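Local coordinates for protein RPA0582 (Rhodopseudomonas palustris, PDB 3HHL) that is of unknown function but belongs to the DUF1330 family and probably folds as a dimeric alpha-beta barrel, at residues M2-K10 against R117-R125. Residues are numbered along the deposited sequence; the frame is centred on the assembly and turned at random.
Sequences MTGHIDPTK and RQAAVEDSR
D123 reaches across to G4 and H5. Its CB packs on G4 CA. CG, anti to the backbone N (chi1 -170°), also sits beside G4 CA, which turns the carboxylate toward the N-terminal segment. D123 OD1 takes the backbone N-H of H5, with H5 N at 2.9 Å, in a nearly straight bond on its anti side. R125 NH1 also reaches D123 OD1 at 2.9 Å, a salt bridge from the opposite face of the carboxylate. D123 OD2 lies 4.0 Å from M2 CG, which is poorly ordered. R125 NH1 also donates to the carbonyl O of S124, so it ties two neighbours together. The H5 ring runs alongside the carboxylate, its plane turned 33° from it, with OD1 at the ring edge. With an alanine in place of D123, the N-H of H5 would probably lose its acceptor and R125 NH1 its carboxylate partner.

Next along the chain, S124 OG donates to H5 O at 2.7 Å and accepts from R117 NH2. R117 NH2 also points at I6 O, modelled too close for the bond to be certain. V121 CG2 lies over one face of this guanidinium. I6 CG1 rests 3.5 Å from V121 O, while I6 CG2 packs by Q118 CA. On the helix 117-120, Q118 NE2 makes weak bonds to both carboxylate oxygens of D7, amide and carboxylate planes 75° apart. A water joins M2 O, G4 N and E122 O. E122 and D123 both face R32 in strand 25-33, a classic beta bulge. The N-terminal loop packs where helix 117-120 turns into strand 121-128, the outermost strand of the antiparallel sheet within this chain, in a fold consistent with the dimeric alpha-beta barrel clan.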
HETATM    1  N   MSE C   2     -15.003  12.582  -4.810  1.00 77.96           N
HETATM    2  CA  MSE C   2     -13.559  12.501  -5.188  1.00 78.62           C
HETATM    3  C   MSE C   2     -13.394  12.328  -6.707  1.00 76.18           C
HETATM    4  O   MSE C   2     -13.898  11.334  -7.267  1.00 76.21           O
HETATM    5  CB  MSE C   2     -12.859  11.323  -4.447  1.00 80.19           C
HETATM    6  CG  MSE C   2     -11.281  11.396  -4.329  1.00 85.81           C
HETATM    7 SE   MSE C   2     -10.394  12.324  -2.710  1.00101.88          SE
HETATM    8  CE  MSE C   2     -11.790  12.171  -1.256  1.00 97.66           C
ATOM      9  N   THR C   3     -12.725  13.310  -7.359  1.00 73.03           N
ATOM     10  CA  THR C   3     -12.012  13.085  -8.662  1.00 69.80           C
ATOM     11  C   THR C   3     -10.745  12.263  -8.355  1.00 66.45           C
ATOM     12  O   THR C   3      -9.671  12.791  -8.013  1.00 66.52           O
ATOM     13  CB  THR C   3     -11.598  14.390  -9.425  1.00 69.89           C
ATOM     14  OG1 THR C   3     -12.698  15.299  -9.483  1.00 70.21           O
ATOM     15  CG2 THR C   3     -11.129  14.072 -10.861  1.00 69.31           C
ATOM     16  N   GLY C   4     -10.900  10.956  -8.426  1.00 61.78           N
ATOM     17  CA  GLY C   4      -9.810  10.087  -8.142  1.00 58.18           C
ATOM     18  C   GLY C   4      -9.142   9.622  -9.399  1.00 54.72           C
ATOM     19  O   GLY C   4      -9.529   9.950 -10.508  1.00 53.78           O
ATOM     20  N   HIS C   5      -8.128   8.817  -9.188  1.00 51.24           N
ATOM     21  CA  HIS C   5      -7.398   8.224 -10.246  1.00 48.26           C
ATOM     22  C   HIS C   5      -7.973   6.866 -10.451  1.00 46.07           C
ATOM     23  O   HIS C   5      -7.979   6.050  -9.557  1.00 45.29           O
ATOM     24  CB  HIS C   5      -5.934   8.152  -9.838  1.00 48.19           C
ATOM     25  CG  HIS C   5      -5.323   9.492  -9.581  1.00 45.77           C
ATOM     26  ND1 HIS C   5      -5.475  10.155  -8.382  1.00 42.84           N
ATOM     27  CD2 HIS C   5      -4.566  10.296 -10.371  1.00 42.94           C
ATOM     28  CE1 HIS C   5      -4.833  11.310  -8.440  1.00 43.23           C
ATOM     29  NE2 HIS C   5      -4.279  11.424  -9.638  1.00 42.23           N
ATOM     30  N   ILE C   6      -8.445   6.632 -11.652  1.00 44.57           N
ATOM     31  CA  ILE C   6      -9.104   5.386 -12.004  1.00 43.59           C
ATOM     32  C   ILE C   6      -8.267   4.596 -13.005  1.00 42.93           C
ATOM     33  O   ILE C   6      -8.120   3.400 -12.886  1.00 42.76           O
ATOM     34  CB  ILE C   6     -10.461   5.704 -12.606  1.00 43.29           C
ATOM     35  CG1 ILE C   6     -11.333   6.391 -11.550  1.00 43.40           C
ATOM     36  CG2 ILE C   6     -11.115   4.455 -13.230  1.00 41.89           C
ATOM     37  CD1 ILE C   6     -12.544   7.194 -12.177  1.00 44.57           C
ATOM     38  N   ASP C   7      -7.734   5.273 -14.004  1.00 42.56           N
ATOM     39  CA  ASP C   7      -6.997   4.608 -15.070  1.00 42.64           C
ATOM     40  C   ASP C   7      -5.597   5.158 -15.200  1.00 41.32           C
ATOM     41  O   ASP C   7      -5.308   6.252 -14.770  1.00 40.51           O
ATOM     42  CB  ASP C   7      -7.714   4.794 -16.416  1.00 43.69           C
ATOM     43  CG  ASP C   7      -9.023   3.988 -16.526  1.00 45.62           C
ATOM     44  OD1 ASP C   7      -9.073   2.745 -16.246  1.00 47.78           O
ATOM     45  OD2 ASP C   7      -9.999   4.639 -16.937  1.00 49.14           O
ATOM     46  N   PRO C   8      -4.700   4.372 -15.784  1.00 40.57           N
ATOM     47  CA  PRO C   8      -3.356   4.861 -16.071  1.00 39.63           C
ATOM     48  C   PRO C   8      -3.393   5.764 -17.282  1.00 38.25           C
ATOM     49  O   PRO C   8      -4.253   5.580 -18.114  1.00 38.22           O
ATOM     50  CB  PRO C   8      -2.600   3.594 -16.392  1.00 39.45           C
ATOM     51  CG  PRO C   8      -3.645   2.700 -16.924  1.00 40.44           C
ATOM     52  CD  PRO C   8      -4.845   2.952 -16.106  1.00 40.33           C
ATOM     53  N   THR C   9      -2.484   6.725 -17.349  1.00 36.85           N
ATOM     54  CA  THR C   9      -2.330   7.567 -18.515  1.00 36.47           C
ATOM     55  C   THR C   9      -1.444   6.858 -19.595  1.00 36.88           C
ATOM     56  O   THR C   9      -0.676   5.933 -19.303  1.00 35.38           O
ATOM     57  CB  THR C   9      -1.666   8.921 -18.151  1.00 36.65           C
ATOM     58  OG1 THR C   9      -0.296   8.681 -17.798  1.00 38.31           O
ATOM     59  CG2 THR C   9      -2.368   9.642 -17.006  1.00 32.78           C
ATOM     60  N   LYS C  10      -1.567   7.298 -20.855  1.00 37.29           N
ATOM     61  CA  LYS C  10      -0.755   6.713 -21.946  1.00 37.65           C
ATOM     62  C   LYS C  10       0.752   6.776 -21.614  1.00 35.80           C
ATOM     63  O   LYS C  10       1.505   5.846 -21.841  1.00 35.32           O
ATOM     64  CB  LYS C  10      -0.925   7.491 -23.270  1.00 38.40           C
ATOM     65  CG  LYS C  10      -2.287   7.491 -23.980  1.00 42.76           C
ATOM     66  CD  LYS C  10      -2.280   8.345 -25.359  1.00 46.55           C
ATOM     67  CE  LYS C  10      -1.607   9.795 -25.322  1.00 47.51           C
ATOM     68  NZ  LYS C  10      -2.464  10.903 -24.715  1.00 48.69           N
ATOM     69  N   ARG C 117     -14.523  -2.041 -13.900  1.00 37.70           N
ATOM     70  CA  ARG C 117     -13.637  -1.372 -12.940  1.00 38.16           C
ATOM     71  C   ARG C 117     -13.840   0.119 -13.079  1.00 37.80           C
ATOM     72  O   ARG C 117     -13.960   0.842 -12.092  1.00 37.15           O
ATOM     73  CB  ARG C 117     -12.167  -1.730 -13.169  1.00 38.07           C
ATOM     74  CG  ARG C 117     -11.373  -1.789 -11.885  1.00 40.54           C
ATOM     75  CD  ARG C 117      -9.877  -1.688 -12.112  1.00 43.73           C
ATOM     76  NE  ARG C 117      -9.514  -0.278 -12.145  1.00 48.19           N
ATOM     77  CZ  ARG C 117      -8.764   0.344 -11.235  1.00 49.90           C
ATOM     78  NH1 ARG C 117      -8.229  -0.301 -10.219  1.00 49.90           N
ATOM     79  NH2 ARG C 117      -8.532   1.632 -11.355  1.00 52.54           N
ATOM     80  N   GLN C 118     -13.907   0.560 -14.327  1.00 37.97           N
ATOM     81  CA  GLN C 118     -14.061   1.974 -14.632  1.00 38.66           C
ATOM     82  C   GLN C 118     -15.311   2.532 -14.002  1.00 37.73           C
ATOM     83  O   GLN C 118     -15.309   3.652 -13.542  1.00 37.63           O
ATOM     84  CB  GLN C 118     -14.064   2.213 -16.148  1.00 39.31           C
ATOM     85  CG  GLN C 118     -12.666   2.096 -16.723  1.00 42.33           C
ATOM     86  CD  GLN C 118     -12.596   2.105 -18.238  1.00 46.73           C
ATOM     87  OE1 GLN C 118     -13.588   1.873 -18.937  1.00 50.97           O
ATOM     88  NE2 GLN C 118     -11.394   2.346 -18.756  1.00 48.33           N
ATOM     89  N   ALA C 119     -16.374   1.737 -13.973  1.00 37.37           N
ATOM     90  CA  ALA C 119     -17.633   2.146 -13.349  1.00 36.63           C
ATOM     91  C   ALA C 119     -17.581   2.083 -11.828  1.00 36.49           C
ATOM     92  O   ALA C 119     -18.281   2.862 -11.163  1.00 37.12           O
ATOM     93  CB  ALA C 119     -18.775   1.286 -13.874  1.00 36.36           C
ATOM     94  N   ALA C 120     -16.771   1.163 -11.282  1.00 35.79           N
ATOM     95  CA  ALA C 120     -16.773   0.873  -9.841  1.00 35.41           C
ATOM     96  C   ALA C 120     -15.936   1.853  -9.040  1.00 35.86           C
ATOM     97  O   ALA C 120     -16.297   2.199  -7.903  1.00 35.25           O
ATOM     98  CB  ALA C 120     -16.263  -0.532  -9.568  1.00 34.95           C
ATOM     99  N   VAL C 121     -14.792   2.257  -9.608  1.00 36.13           N
ATOM    100  CA  VAL C 121     -13.735   2.822  -8.785  1.00 35.74           C
ATOM    101  C   VAL C 121     -13.890   4.333  -8.649  1.00 36.62           C
ATOM    102  O   VAL C 121     -13.995   5.052  -9.634  1.00 37.29           O
ATOM    103  CB  VAL C 121     -12.347   2.434  -9.314  1.00 35.55           C
ATOM    104  CG1 VAL C 121     -11.247   3.169  -8.543  1.00 32.36           C
ATOM    105  CG2 VAL C 121     -12.171   0.918  -9.245  1.00 33.39           C
ATOM    106  N   GLU C 122     -13.911   4.802  -7.414  1.00 36.67           N
ATOM    107  CA  GLU C 122     -13.945   6.219  -7.136  1.00 37.34           C
ATOM    108  C   GLU C 122     -12.553   6.836  -7.138  1.00 36.98           C
ATOM    109  O   GLU C 122     -12.371   7.980  -7.585  1.00 38.02           O
ATOM    110  CB  GLU C 122     -14.594   6.452  -5.777  1.00 38.21           C
ATOM    111  CG  GLU C 122     -15.082   7.874  -5.534  1.00 40.48           C
ATOM    112  CD  GLU C 122     -15.736   8.005  -4.166  1.00 45.12           C
ATOM    113  OE1 GLU C 122     -17.006   7.971  -4.129  1.00 45.81           O
ATOM    114  OE2 GLU C 122     -14.968   8.090  -3.156  1.00 46.95           O
ATOM    115  N   ASP C 123     -11.585   6.090  -6.621  1.00 36.43           N
ATOM    116  CA  ASP C 123     -10.173   6.510  -6.551  1.00 35.86           C
ATOM    117  C   ASP C 123      -9.383   5.266  -6.254  1.00 35.03           C
ATOM    118  O   ASP C 123      -9.904   4.352  -5.637  1.00 34.82           O
ATOM    119  CB  ASP C 123      -9.999   7.488  -5.401  1.00 35.87           C
ATOM    120  CG  ASP C 123      -8.634   8.189  -5.365  1.00 37.22           C
ATOM    121  OD1 ASP C 123      -7.878   8.264  -6.377  1.00 34.13           O
ATOM    122  OD2 ASP C 123      -8.346   8.720  -4.256  1.00 39.76           O
ATOM    123  N   SER C 124      -8.141   5.218  -6.712  1.00 34.87           N
ATOM    124  CA  SER C 124      -7.294   4.034  -6.517  1.00 34.67           C
ATOM    125  C   SER C 124      -5.844   4.363  -6.677  1.00 34.20           C
ATOM    126  O   SER C 124      -5.502   5.395  -7.222  1.00 34.28           O
ATOM    127  CB  SER C 124      -7.610   2.950  -7.540  1.00 34.48           C
ATOM    128  OG  SER C 124      -7.446   3.455  -8.860  1.00 35.55           O
ATOM    129  N   ARG C 125      -5.005   3.455  -6.207  1.00 34.26           N
ATOM    130  CA  ARG C 125      -3.592   3.440  -6.536  1.00 34.24           C
ATOM    131  C   ARG C 125      -3.232   2.078  -7.043  1.00 34.08           C
ATOM    132  O   ARG C 125      -3.799   1.085  -6.599  1.00 33.70           O
ATOM    133  CB  ARG C 125      -2.768   3.717  -5.306  1.00 34.65           C
ATOM    134  CG  ARG C 125      -3.080   5.019  -4.653  1.00 36.05           C
ATOM    135  CD  ARG C 125      -2.684   6.157  -5.558  1.00 38.24           C
ATOM    136  NE  ARG C 125      -2.933   7.420  -4.901  1.00 38.99           N
ATOM    137  CZ  ARG C 125      -4.083   8.088  -4.948  1.00 41.82           C
ATOM    138  NH1 ARG C 125      -5.136   7.634  -5.641  1.00 42.11           N
ATOM    139  NH2 ARG C 125      -4.176   9.243  -4.303  1.00 41.13           N
TER
HETATM  140  O   HOH W   1     -13.787  10.118  -9.473  1.00 51.51           O